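Local coordinates for fructosyl amine:oxygen oxidoreductase (Neosartorya fumigata, PDB 4WCT), which binds flavin-adenine dinucleotide and, as a deglycating amadoriase, probably uses it to oxidise fructosyl amines with molecular oxygen, at residues T255-C260 and D360-D365; R366-D371 and S386-M391. One frame throughout, in Å; residues are numbered along the deposited sequence.

Contact 1 (255-260 with 360-365) and contact 2 (366-371 with 386-391) follow one another along the chain, their centres about 11 Å apart, and both reach the FAD. They join where the end of strand 352-362 meets the loop 386-391: Asp-360 OD2 lies 2.8 Å from Gly-387 N, a probable hydrogen bond, and Ala-361 O lies 2.9 Å from Ser-386 N, probably another. Both contacts meet at the ribityl hydroxyl O3', which is bonded to Asp-360 of contact 1 and, weakly, to Gly-389 N of contact 2. Beyond it, Trp-257 touches the dimethylbenzene end of the flavin, while Met-391 N donates to the pyrimidine carbonyl O2.

Contact 1 (T255-C260 and D360-D365); sequences TAWTLC and DADTPD. With FAD (flavin-adenine dinucleotide), chain C.
Strands 253-263 and 352-362 meet in an antiparallel hydrogen-bonded pair, Thr-255 with Asp-360, the short segments running at 127° to each other. Thr-255 N gives its hydrogen to Asp-360 O at 2.9 Å, and Asp-360 N returns one to Thr-255 O, also at 2.9 Å. The side chains of this pair share a sheet face but part ways. With CG swung anti to the backbone N (chi1 -155°), the Asp-360 carboxylate leaves strand 253-263 and reaches the cofactor, where OD2 accepts the hydroxyl hydrogen of FAD O3' at 2.6 Å. The same oxygen accepts from Gly-387 N, and OD1 takes a weak bond from Ala-361 N, so both carboxylate oxygens are tethered. The Trp-257 indole, its NE1 bonded to His-302 O, turns an edge to Asp-360 CB and Asp-362. Its CH2 corner meets Asp-362 OD2 at 3.7 Å, with the oxygen in the indole plane and the carboxylate turned 65° from the ring. Trp-257 CB packs on the flavin methyl C7M at 3.8 Å. Asp-362 OD2 is also salt-bridged to Arg-253 and Arg-434, which probably stabilises its negative charge. The ladder to strand 352-362 goes on from Trp-257 to Cys-358 and Leu-259 to Arg-356; strand 295-310 pairs with the other edge of strand 253-263, and helix 330-343 packs against Thr-258 and Cys-260.

Contact 2 (R366-D371 and S386-M391); sequences RAFLID and SGNGAM. With FAD (flavin-adenine dinucleotide), chain C.
Ser-386 O is gripped by two nitrogens of Arg-366, NE at 3.0 Å and NH2 at 3.0 Å. The guanidinium meets it side-on, with the oxygen in the guanidinium plane, and both bonds are moderately bent, near 149°. A bend at chi3 (59°) brings this edge round to the carbonyl; together with NH1 on Gln-432 O, the bonds probably limit rotation of the group. Closer to the backbone, Arg-366 CB rests on Ser-386 CB at 3.7 Å. The serine side chain points toward segment 366-371 and packs beside Arg-366 CA, while its hydroxyl is held by Gly-384 O and Thr-363 N. Farther along, the Phe-368 ring approaches the backbone of the loop, CZ lying 3.8 Å from Asn-388 O, and it also touches Phe-91 of helix 86-102. The loop 386-391 follows strand 379-383 of the mixed sheet that also holds strand 28-31, which leads into a GxGxxG pattern consistent with a Rossmann-type FAD site, and it precedes helix 393-404. Its backbone forms part of the flavin pocket. Met-391 N donates to FAD O2 at 2.8 Å in a nearly straight bond, 164°, whereas Gly-389 N reaches FAD O3' at 3.0 Å in a weak one. A donor at O2 would be expected to draw electron density toward the pyrimidine end of the flavin and to steady its reduced, anionic form. Ala-390 CB packs against FAD N1 at 3.5 Å, and the bent Met-391 chain brings its methyl CE to within 3.4 Å of FAD O2.

Contact 1 (T255-C260 and D360-D365)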
ATOM      1  N   THR A 255       4.795   0.188   9.611  1.00  7.58           N
ATOM      2  CA  THR A 255       5.718  -0.884   9.234  1.00  8.49           C
ATOM      3  C   THR A 255       6.262  -0.579   7.843  1.00  8.17           C
ATOM      4  O   THR A 255       5.533  -0.044   7.009  1.00  7.88           O
ATOM      5  CB  THR A 255       5.008  -2.266   9.228  1.00  7.67           C
ATOM      6  OG1 THR A 255       4.202  -2.428  10.393  1.00  8.94           O
ATOM      7  CG2 THR A 255       5.984  -3.428   9.128  1.00  9.14           C
ATOM      8  N   ALA A 256       7.557  -0.852   7.645  1.00  7.77           N
ATOM      9  CA  ALA A 256       8.254  -0.522   6.399  1.00  7.71           C
ATOM     10  C   ALA A 256       8.707  -1.731   5.616  1.00  7.81           C
ATOM     11  O   ALA A 256       9.204  -2.714   6.178  1.00  8.68           O
ATOM     12  CB  ALA A 256       9.433   0.372   6.671  1.00  8.00           C
ATOM     13  N   TRP A 257       8.586  -1.611   4.291  1.00  7.17           N
ATOM     14  CA  TRP A 257       9.217  -2.507   3.371  1.00  7.53           C
ATOM     15  C   TRP A 257      10.197  -1.794   2.466  1.00  8.98           C
ATOM     16  O   TRP A 257      10.428  -0.592   2.623  1.00  8.15           O
ATOM     17  CB  TRP A 257       8.111  -3.197   2.591  1.00  7.09           C
ATOM     18  CG  TRP A 257       7.437  -4.199   3.464  1.00  7.44           C
ATOM     19  CD1 TRP A 257       7.819  -5.507   3.652  1.00  7.70           C
ATOM     20  CD2 TRP A 257       6.361  -3.959   4.368  1.00  8.33           C
ATOM     21  NE1 TRP A 257       7.045  -6.089   4.626  1.00  8.75           N
ATOM     22  CE2 TRP A 257       6.135  -5.167   5.086  1.00  8.80           C
ATOM     23  CE3 TRP A 257       5.499  -2.884   4.580  1.00  9.50           C
ATOM     24  CZ2 TRP A 257       5.143  -5.274   6.077  1.00  9.54           C
ATOM     25  CZ3 TRP A 257       4.544  -2.979   5.603  1.00 10.66           C
ATOM     26  CH2 TRP A 257       4.382  -4.169   6.340  1.00  8.95           C
ATOM     27  N   THR A 258      10.943  -2.580   1.699  1.00  9.15           N
ATOM     28  CA  THR A 258      12.162  -2.127   1.064  1.00  7.56           C
ATOM     29  C   THR A 258      12.098  -2.402  -0.442  1.00  7.73           C
ATOM     30  O   THR A 258      11.560  -3.432  -0.882  1.00  9.31           O
ATOM     31  CB  THR A 258      13.380  -2.873   1.668  1.00  9.30           C
ATOM     32  OG1 THR A 258      13.024  -4.250   1.884  1.00  8.71           O
ATOM     33  CG2 THR A 258      13.753  -2.240   2.994  1.00  8.84           C
ATOM     34  N   LEU A 259      12.578  -1.455  -1.235  1.00  8.12           N
ATOM     35  CA  LEU A 259      12.545  -1.572  -2.683  1.00  8.37           C
ATOM     36  C   LEU A 259      13.821  -1.015  -3.265  1.00  9.55           C
ATOM     37  O   LEU A 259      14.420  -0.110  -2.713  1.00  8.21           O
ATOM     38  CB  LEU A 259      11.324  -0.871  -3.271  1.00  9.12           C
ATOM     39  CG  LEU A 259      11.277   0.657  -3.221  1.00 10.52           C
ATOM     40  CD1 LEU A 259      11.959   1.319  -4.411  1.00 10.53           C
ATOM     41  CD2 LEU A 259       9.832   1.144  -3.146  1.00 12.08           C
ATOM     42  N   CYS A 260      14.243  -1.569  -4.387  1.00  8.28           N
ATOM     43  CA  CYS A 260      15.407  -1.039  -5.076  1.00  8.33           C
ATOM     44  C   CYS A 260      15.187  -1.175  -6.567  1.00  9.57           C
ATOM     45  O   CYS A 260      14.338  -1.944  -7.011  1.00  9.03           O
ATOM     46  CB  CYS A 260      16.708  -1.718  -4.625  1.00  9.66           C
ATOM     47  SG  CYS A 260      16.846  -3.499  -4.886  1.00 10.87           S
ATOM     48  N   ASP A 360       3.798   1.622   5.398  1.00  7.15           N
ATOM     49  CA  ASP A 360       2.335   1.465   5.480  1.00  8.29           C
ATOM     50  C   ASP A 360       1.986   1.249   6.954  1.00  9.81           C
ATOM     51  O   ASP A 360       2.856   1.362   7.833  1.00  8.31           O
ATOM     52  CB  ASP A 360       1.908   0.267   4.661  1.00  8.83           C
ATOM     53  CG  ASP A 360       0.449   0.340   4.156  1.00 10.87           C
ATOM     54  OD1 ASP A 360      -0.374   1.170   4.637  1.00  9.47           O
ATOM     55  OD2 ASP A 360       0.052  -0.601   3.389  1.00 10.21           O
ATOM     56  N   ALA A 361       0.717   0.972   7.225  1.00  8.19           N
ATOM     57  CA  ALA A 361       0.338   0.529   8.562  1.00  8.96           C
ATOM     58  C   ALA A 361      -0.609  -0.659   8.527  1.00  8.64           C
ATOM     59  O   ALA A 361      -1.567  -0.677   7.742  1.00  9.74           O
ATOM     60  CB  ALA A 361      -0.264   1.699   9.352  1.00  9.19           C
ATOM     61  N   ASP A 362      -0.300  -1.662   9.356  1.00  7.21           N
ATOM     62  CA  ASP A 362      -1.069  -2.878   9.485  1.00  7.78           C
ATOM     63  C   ASP A 362      -2.061  -2.760  10.649  1.00  8.73           C
ATOM     64  O   ASP A 362      -1.697  -2.334  11.758  1.00  8.82           O
ATOM     65  CB  ASP A 362      -0.175  -4.078   9.769  1.00  8.36           C
ATOM     66  CG  ASP A 362       0.651  -4.507   8.583  1.00 10.07           C
ATOM     67  OD1 ASP A 362       0.140  -4.514   7.431  1.00  8.88           O
ATOM     68  OD2 ASP A 362       1.802  -4.926   8.842  1.00 11.26           O
ATOM     69  N   THR A 363      -3.300  -3.142  10.376  1.00  8.29           N
ATOM     70  CA  THR A 363      -4.276  -3.427  11.426  1.00  8.66           C
ATOM     71  C   THR A 363      -4.002  -4.826  11.991  1.00 10.07           C
ATOM     72  O   THR A 363      -3.244  -5.607  11.411  1.00  8.45           O
ATOM     73  CB  THR A 363      -5.671  -3.344  10.840  1.00 10.32           C
ATOM     74  OG1 THR A 363      -5.774  -4.289   9.775  1.00  9.60           O
ATOM     75  CG2 THR A 363      -5.948  -1.904  10.359  1.00  9.49           C
ATOM     76  N   PRO A 364      -4.647  -5.182  13.118  1.00 10.81           N
ATOM     77  CA  PRO A 364      -4.394  -6.493  13.671  1.00 10.77           C
ATOM     78  C   PRO A 364      -4.748  -7.673  12.758  1.00 10.68           C
ATOM     79  O   PRO A 364      -4.112  -8.717  12.842  1.00 12.35           O
ATOM     80  CB  PRO A 364      -5.270  -6.501  14.935  1.00  9.84           C
ATOM     81  CG  PRO A 364      -5.311  -5.086  15.338  1.00 11.52           C
ATOM     82  CD  PRO A 364      -5.447  -4.340  14.028  1.00 10.54           C
ATOM     83  N   ASP A 365      -5.762  -7.520  11.905  1.00  9.74           N
ATOM     84  CA  ASP A 365      -6.142  -8.554  10.966  1.00  9.65           C
ATOM     85  C   ASP A 365      -5.837  -8.251   9.501  1.00  9.70           C
ATOM     86  O   ASP A 365      -6.194  -9.052   8.604  1.00 10.33           O
ATOM     87  CB  ASP A 365      -7.615  -8.869  11.150  1.00 11.46           C
ATOM     88  CG  ASP A 365      -8.537  -7.696  10.850  1.00 13.31           C
ATOM     89  OD1 ASP A 365      -8.037  -6.596  10.480  1.00 11.45           O
ATOM     90  OD2 ASP A 365      -9.774  -7.905  11.046  1.00 17.11           O
TER
HETATM   91  PA  FAD C 500       0.097   6.862   1.500  1.00  7.84           P
HETATM   92  O1A FAD C 500      -0.060   6.539   0.042  1.00  7.95           O
HETATM   93  O2A FAD C 500       1.391   6.601   2.204  1.00  8.24           O
HETATM   94  O5B FAD C 500      -0.284   8.379   1.652  1.00  7.42           O
HETATM   95  C5B FAD C 500      -0.228   9.002   2.944  1.00  8.02           C
HETATM   96  C4B FAD C 500      -0.107  10.507   2.729  1.00  8.76           C
HETATM   97  O4B FAD C 500      -0.273  11.188   4.015  1.00  9.41           O
HETATM   98  C3B FAD C 500       1.235  10.953   2.158  1.00  8.36           C
HETATM   99  O3B FAD C 500       1.085  11.725   0.955  1.00  9.11           O
HETATM  100  C2B FAD C 500       1.849  11.791   3.284  1.00  8.78           C
HETATM  101  O2B FAD C 500       2.738  12.823   2.865  1.00  9.25           O
HETATM  102  C1B FAD C 500       0.604  12.287   4.022  1.00  8.19           C
HETATM  103  N9A FAD C 500       0.904  12.658   5.422  1.00  9.37           N
HETATM  104  C8A FAD C 500       1.762  12.062   6.269  1.00  9.84           C
HETATM  105  N7A FAD C 500       1.811  12.730   7.445  1.00  9.02           N
HETATM  106  C5A FAD C 500       0.888  13.722   7.349  1.00  8.42           C
HETATM  107  C6A FAD C 500       0.479  14.829   8.204  1.00  8.17           C
HETATM  108  N6A FAD C 500       1.004  14.976   9.433  1.00  8.62           N
HETATM  109  N1A FAD C 500      -0.419  15.698   7.694  1.00  8.53           N
HETATM  110  C2A FAD C 500      -0.977  15.569   6.484  1.00  9.08           C
HETATM  111  N3A FAD C 500      -0.613  14.596   5.633  1.00  8.95           N
HETATM  112  C4A FAD C 500       0.304  13.678   6.026  1.00  8.52           C
HETATM  113  N1  FAD C 500      -0.311  -2.279  -2.056  1.00  8.32           N
HETATM  114  C2  FAD C 500      -0.880  -2.949  -3.118  1.00  8.89           C
HETATM  115  O2  FAD C 500      -2.096  -2.840  -3.269  1.00  8.36           O
HETATM  116  N3  FAD C 500      -0.135  -3.595  -4.018  1.00  7.47           N
HETATM  117  C4  FAD C 500       1.197  -3.753  -3.862  1.00  7.08           C
HETATM  118  O4  FAD C 500       1.938  -4.367  -4.678  1.00  8.88           O
HETATM  119  C4X FAD C 500       1.860  -3.096  -2.749  1.00  7.48           C
HETATM  120  N5  FAD C 500       3.203  -3.211  -2.569  1.00  9.19           N
HETATM  121  C5X FAD C 500       3.810  -2.383  -1.665  1.00  9.76           C
HETATM  122  C6  FAD C 500       5.197  -2.287  -1.601  1.00  8.71           C
HETATM  123  C7  FAD C 500       5.794  -1.527  -0.613  1.00  8.32           C
HETATM  124  C7M FAD C 500       7.274  -1.385  -0.612  1.00  8.65           C
HETATM  125  C8  FAD C 500       4.952  -0.770   0.322  1.00  9.90           C
HETATM  126  C8M FAD C 500       5.530   0.101   1.375  1.00  9.29           C
HETATM  127  C9  FAD C 500       3.584  -0.773   0.203  1.00  8.56           C
HETATM  128  C9A FAD C 500       2.976  -1.596  -0.722  1.00  9.08           C
HETATM  129  N10 FAD C 500       1.582  -1.677  -0.785  1.00  7.40           N
HETATM  130  C10 FAD C 500       1.006  -2.351  -1.863  1.00  7.50           C
HETATM  131  C1' FAD C 500       0.666  -1.010   0.130  1.00  7.28           C
HETATM  132  C2' FAD C 500       0.172   0.329  -0.393  1.00  6.77           C
HETATM  133  O2' FAD C 500       1.312   1.043  -0.852  1.00  7.83           O
HETATM  134  C3' FAD C 500      -0.517   1.077   0.756  1.00  6.94           C
HETATM  135  O3' FAD C 500      -1.437   0.203   1.427  1.00  7.61           O
HETATM  136  C4' FAD C 500      -1.244   2.332   0.262  1.00  7.18           C
HETATM  137  O4' FAD C 500      -0.406   3.039  -0.651  1.00  8.43           O
HETATM  138  C5' FAD C 500      -1.527   3.214   1.471  1.00  7.16           C
HETATM  139  O5' FAD C 500      -2.246   4.366   1.034  1.00  7.03           O
HETATM  140  P   FAD C 500      -2.480   5.584   2.056  1.00  7.80           P
HETATM  141  O1P FAD C 500      -3.219   6.669   1.306  1.00  8.31           O
HETATM  142  O2P FAD C 500      -3.048   4.991   3.322  1.00  7.92           O
HETATM  143  O3P FAD C 500      -0.988   6.087   2.368  1.00  6.52           O

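Contact 2 (R366-D371 and S386-M391)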
ATOM      1  N   ARG A 366      -5.174  -7.120   9.293  1.00  9.92           N
ATOM      2  CA  ARG A 366      -4.797  -6.606   7.992  1.00  9.04           C
ATOM      3  C   ARG A 366      -5.992  -6.357   7.073  1.00  9.76           C
ATOM      4  O   ARG A 366      -5.820  -6.217   5.858  1.00 11.59           O
ATOM      5  CB  ARG A 366      -3.726  -7.494   7.347  1.00 10.13           C
ATOM      6  CG  ARG A 366      -2.386  -7.354   8.059  1.00 10.22           C
ATOM      7  CD  ARG A 366      -1.267  -8.131   7.396  1.00 11.04           C
ATOM      8  NE  ARG A 366      -1.061  -7.711   6.029  1.00 11.12           N
ATOM      9  CZ  ARG A 366      -0.520  -8.479   5.087  1.00 12.52           C
ATOM     10  NH1 ARG A 366      -0.020  -9.670   5.389  1.00 11.53           N
ATOM     11  NH2 ARG A 366      -0.391  -8.011   3.851  1.00 11.32           N
ATOM     12  N   ALA A 367      -7.177  -6.149   7.658  1.00  8.47           N
ATOM     13  CA  ALA A 367      -8.272  -5.469   6.967  1.00  9.10           C
ATOM     14  C   ALA A 367      -8.174  -3.973   7.184  1.00  8.79           C
ATOM     15  O   ALA A 367      -7.496  -3.508   8.104  1.00  8.82           O
ATOM     16  CB  ALA A 367      -9.639  -6.033   7.398  1.00 10.50           C
ATOM     17  N   PHE A 368      -8.733  -3.214   6.242  1.00  8.16           N
ATOM     18  CA  PHE A 368      -8.703  -1.769   6.347  1.00  8.47           C
ATOM     19  C   PHE A 368      -9.462  -1.258   7.566  1.00  8.85           C
ATOM     20  O   PHE A 368     -10.163  -1.991   8.251  1.00  9.15           O
ATOM     21  CB  PHE A 368      -9.270  -1.126   5.094  1.00  8.51           C
ATOM     22  CG  PHE A 368      -8.679  -1.670   3.788  1.00  8.38           C
ATOM     23  CD1 PHE A 368      -7.310  -1.980   3.690  1.00  8.22           C
ATOM     24  CD2 PHE A 368      -9.473  -1.770   2.655  1.00 10.94           C
ATOM     25  CE1 PHE A 368      -6.788  -2.466   2.507  1.00  9.77           C
ATOM     26  CE2 PHE A 368      -8.950  -2.298   1.472  1.00 10.45           C
ATOM     27  CZ  PHE A 368      -7.608  -2.647   1.412  1.00  9.29           C
ATOM     28  N   LEU A 369      -9.244  -0.003   7.863  1.00  9.43           N
ATOM     29  CA  LEU A 369      -9.938   0.658   8.979  1.00  9.16           C
ATOM     30  C   LEU A 369     -10.553   1.944   8.445  1.00  8.55           C
ATOM     31  O   LEU A 369      -9.868   2.948   8.215  1.00  9.84           O
ATOM     32  CB  LEU A 369      -8.976   0.905  10.128  1.00  8.88           C
ATOM     33  CG  LEU A 369      -9.458   1.793  11.293  1.00 10.59           C
ATOM     34  CD1 LEU A 369     -10.783   1.302  11.848  1.00 11.23           C
ATOM     35  CD2 LEU A 369      -8.388   1.898  12.371  1.00 12.30           C
ATOM     36  N   ILE A 370     -11.842   1.855   8.120  1.00  8.51           N
ATOM     37  CA  ILE A 370     -12.535   2.968   7.494  1.00  9.11           C
ATOM     38  C   ILE A 370     -13.859   3.110   8.226  1.00 10.47           C
ATOM     39  O   ILE A 370     -14.728   2.246   8.091  1.00 11.41           O
ATOM     40  CB  ILE A 370     -12.818   2.716   6.004  1.00 10.79           C
ATOM     41  CG1 ILE A 370     -11.530   2.541   5.218  1.00 11.89           C
ATOM     42  CG2 ILE A 370     -13.607   3.866   5.409  1.00 10.35           C
ATOM     43  CD1 ILE A 370     -11.786   1.997   3.839  1.00 10.56           C
ATOM     44  N   ASP A 371     -13.964   4.137   9.067  1.00 10.07           N
ATOM     45  CA  ASP A 371     -15.149   4.295   9.918  1.00 11.03           C
ATOM     46  C   ASP A 371     -15.182   5.684  10.514  1.00 14.13           C
ATOM     47  O   ASP A 371     -14.164   6.324  10.672  1.00 12.38           O
ATOM     48  CB  ASP A 371     -15.109   3.266  11.047  1.00 10.44           C
ATOM     49  CG  ASP A 371     -16.482   2.976  11.651  1.00 13.58           C
ATOM     50  OD1 ASP A 371     -17.518   3.540  11.188  1.00 13.60           O
ATOM     51  OD2 ASP A 371     -16.520   2.114  12.550  1.00 12.92           O
ATOM     52  N   SER A 386      -2.367  -1.879   5.191  1.00  9.17           N
ATOM     53  CA  SER A 386      -2.015  -3.261   5.568  1.00  8.19           C
ATOM     54  C   SER A 386      -1.345  -4.019   4.402  1.00 10.14           C
ATOM     55  O   SER A 386      -1.464  -5.238   4.310  1.00 10.31           O
ATOM     56  CB  SER A 386      -3.241  -4.020   6.055  1.00  8.74           C
ATOM     57  OG  SER A 386      -3.746  -3.477   7.262  1.00  8.48           O
ATOM     58  N   GLY A 387      -0.656  -3.279   3.544  1.00  8.02           N
ATOM     59  CA  GLY A 387       0.121  -3.847   2.465  1.00  8.61           C
ATOM     60  C   GLY A 387      -0.655  -4.116   1.201  1.00  8.55           C
ATOM     61  O   GLY A 387      -0.113  -4.696   0.265  1.00  9.32           O
ATOM     62  N   ASN A 388      -1.930  -3.743   1.154  1.00  7.88           N
ATOM     63  CA  ASN A 388      -2.698  -3.955  -0.096  0.50  9.97           C
ATOM     64  C   ASN A 388      -3.682  -2.828  -0.362  1.00  8.70           C
ATOM     65  O   ASN A 388      -4.712  -2.990  -1.044  1.00  9.25           O
ATOM     66  CB  ASN A 388      -3.411  -5.307  -0.121  0.50 11.85           C
ATOM     67  CG  ASN A 388      -4.057  -5.654   1.192  0.50 15.19           C
ATOM     68  OD1 ASN A 388      -4.844  -4.879   1.732  0.50 20.41           O
ATOM     69  ND2 ASN A 388      -3.776  -6.861   1.690  0.50 15.01           N
ATOM     70  N   GLY A 389      -3.252  -1.641  -0.009  1.00  7.13           N
ATOM     71  CA  GLY A 389      -4.031  -0.442  -0.255  1.00  7.21           C
ATOM     72  C   GLY A 389      -3.896   0.189  -1.634  1.00  6.93           C
ATOM     73  O   GLY A 389      -4.709   1.042  -1.976  1.00  8.02           O
ATOM     74  N   ALA A 390      -2.759   0.004  -2.293  1.00  7.60           N
ATOM     75  CA  ALA A 390      -2.470   0.759  -3.503  1.00  8.40           C
ATOM     76  C   ALA A 390      -3.360   0.320  -4.663  1.00  7.54           C
ATOM     77  O   ALA A 390      -3.879   1.161  -5.432  1.00  8.38           O
ATOM     78  CB  ALA A 390      -0.995   0.650  -3.898  1.00  8.71           C
ATOM     79  N   MET A 391      -3.616  -0.975  -4.759  1.00  7.57           N
ATOM     80  CA  MET A 391      -4.489  -1.496  -5.800  1.00  6.81           C
ATOM     81  C   MET A 391      -5.940  -1.036  -5.652  1.00  9.19           C
ATOM     82  O   MET A 391      -6.717  -1.093  -6.624  1.00  9.21           O
ATOM     83  CB  MET A 391      -4.420  -3.021  -5.881  1.00  7.46           C
ATOM     84  CG  MET A 391      -5.109  -3.713  -4.736  1.00  9.09           C
ATOM     85  SD  MET A 391      -5.035  -5.516  -4.780  1.00 10.93           S
ATOM     86  CE  MET A 391      -3.360  -5.814  -4.252  1.00 11.31           C
TER
HETATM   87  PA  FAD C 500       0.097   6.862   1.500  1.00  7.84           P
HETATM   88  O1A FAD C 500      -0.060   6.539   0.042  1.00  7.95           O
HETATM   89  O2A FAD C 500       1.391   6.601   2.204  1.00  8.24           O
HETATM   90  O5B FAD C 500      -0.284   8.379   1.652  1.00  7.42           O
HETATM   91  C5B FAD C 500      -0.228   9.002   2.944  1.00  8.02           C
HETATM   92  C4B FAD C 500      -0.107  10.507   2.729  1.00  8.76           C
HETATM   93  O4B FAD C 500      -0.273  11.188   4.015  1.00  9.41           O
HETATM   94  C3B FAD C 500       1.235  10.953   2.158  1.00  8.36           C
HETATM   95  O3B FAD C 500       1.085  11.725   0.955  1.00  9.11           O
HETATM   96  C2B FAD C 500       1.849  11.791   3.284  1.00  8.78           C
HETATM   97  O2B FAD C 500       2.738  12.823   2.865  1.00  9.25           O
HETATM   98  C1B FAD C 500       0.604  12.287   4.022  1.00  8.19           C
HETATM   99  N9A FAD C 500       0.904  12.658   5.422  1.00  9.37           N
HETATM  100  C8A FAD C 500       1.762  12.062   6.269  1.00  9.84           C
HETATM  101  N7A FAD C 500       1.811  12.730   7.445  1.00  9.02           N
HETATM  102  C5A FAD C 500       0.888  13.722   7.349  1.00  8.42           C
HETATM  103  C6A FAD C 500       0.479  14.829   8.204  1.00  8.17           C
HETATM  104  N6A FAD C 500       1.004  14.976   9.433  1.00  8.62           N
HETATM  105  N1A FAD C 500      -0.419  15.698   7.694  1.00  8.53           N
HETATM  106  C2A FAD C 500      -0.977  15.569   6.484  1.00  9.08           C
HETATM  107  N3A FAD C 500      -0.613  14.596   5.633  1.00  8.95           N
HETATM  108  C4A FAD C 500       0.304  13.678   6.026  1.00  8.52           C
HETATM  109  N1  FAD C 500      -0.311  -2.279  -2.056  1.00  8.32           N
HETATM  110  C2  FAD C 500      -0.880  -2.949  -3.118  1.00  8.89           C
HETATM  111  O2  FAD C 500      -2.096  -2.840  -3.269  1.00  8.36           O
HETATM  112  N3  FAD C 500      -0.135  -3.595  -4.018  1.00  7.47           N
HETATM  113  C4  FAD C 500       1.197  -3.753  -3.862  1.00  7.08           C
HETATM  114  O4  FAD C 500       1.938  -4.367  -4.678  1.00  8.88           O
HETATM  115  C4X FAD C 500       1.860  -3.096  -2.749  1.00  7.48           C
HETATM  116  N5  FAD C 500       3.203  -3.211  -2.569  1.00  9.19           N
HETATM  117  C5X FAD C 500       3.810  -2.383  -1.665  1.00  9.76           C
HETATM  118  C6  FAD C 500       5.197  -2.287  -1.601  1.00  8.71           C
HETATM  119  C7  FAD C 500       5.794  -1.527  -0.613  1.00  8.32           C
HETATM  120  C7M FAD C 500       7.274  -1.385  -0.612  1.00  8.65           C
HETATM  121  C8  FAD C 500       4.952  -0.770   0.322  1.00  9.90           C
HETATM  122  C8M FAD C 500       5.530   0.101   1.375  1.00  9.29           C
HETATM  123  C9  FAD C 500       3.584  -0.773   0.203  1.00  8.56           C
HETATM  124  C9A FAD C 500       2.976  -1.596  -0.722  1.00  9.08           C
HETATM  125  N10 FAD C 500       1.582  -1.677  -0.785  1.00  7.40           N
HETATM  126  C10 FAD C 500       1.006  -2.351  -1.863  1.00  7.50           C
HETATM  127  C1' FAD C 500       0.666  -1.010   0.130  1.00  7.28           C
HETATM  128  C2' FAD C 500       0.172   0.329  -0.393  1.00  6.77           C
HETATM  129  O2' FAD C 500       1.312   1.043  -0.852  1.00  7.83           O
HETATM  130  C3' FAD C 500      -0.517   1.077   0.756  1.00  6.94           C
HETATM  131  O3' FAD C 500      -1.437   0.203   1.427  1.00  7.61           O
HETATM  132  C4' FAD C 500      -1.244   2.332   0.262  1.00  7.18           C
HETATM  133  O4' FAD C 500      -0.406   3.039  -0.651  1.00  8.43           O
HETATM  134  C5' FAD C 500      -1.527   3.214   1.471  1.00  7.16           C
HETATM  135  O5' FAD C 500      -2.246   4.366   1.034  1.00  7.03           O
HETATM  136  P   FAD C 500      -2.480   5.584   2.056  1.00  7.80           P
HETATM  137  O1P FAD C 500      -3.219   6.669   1.306  1.00  8.31           O
HETATM  138  O2P FAD C 500      -3.048   4.991   3.322  1.00  7.92           O
HETATM  139  O3P FAD C 500      -0.988   6.087   2.368  1.00  6.52           O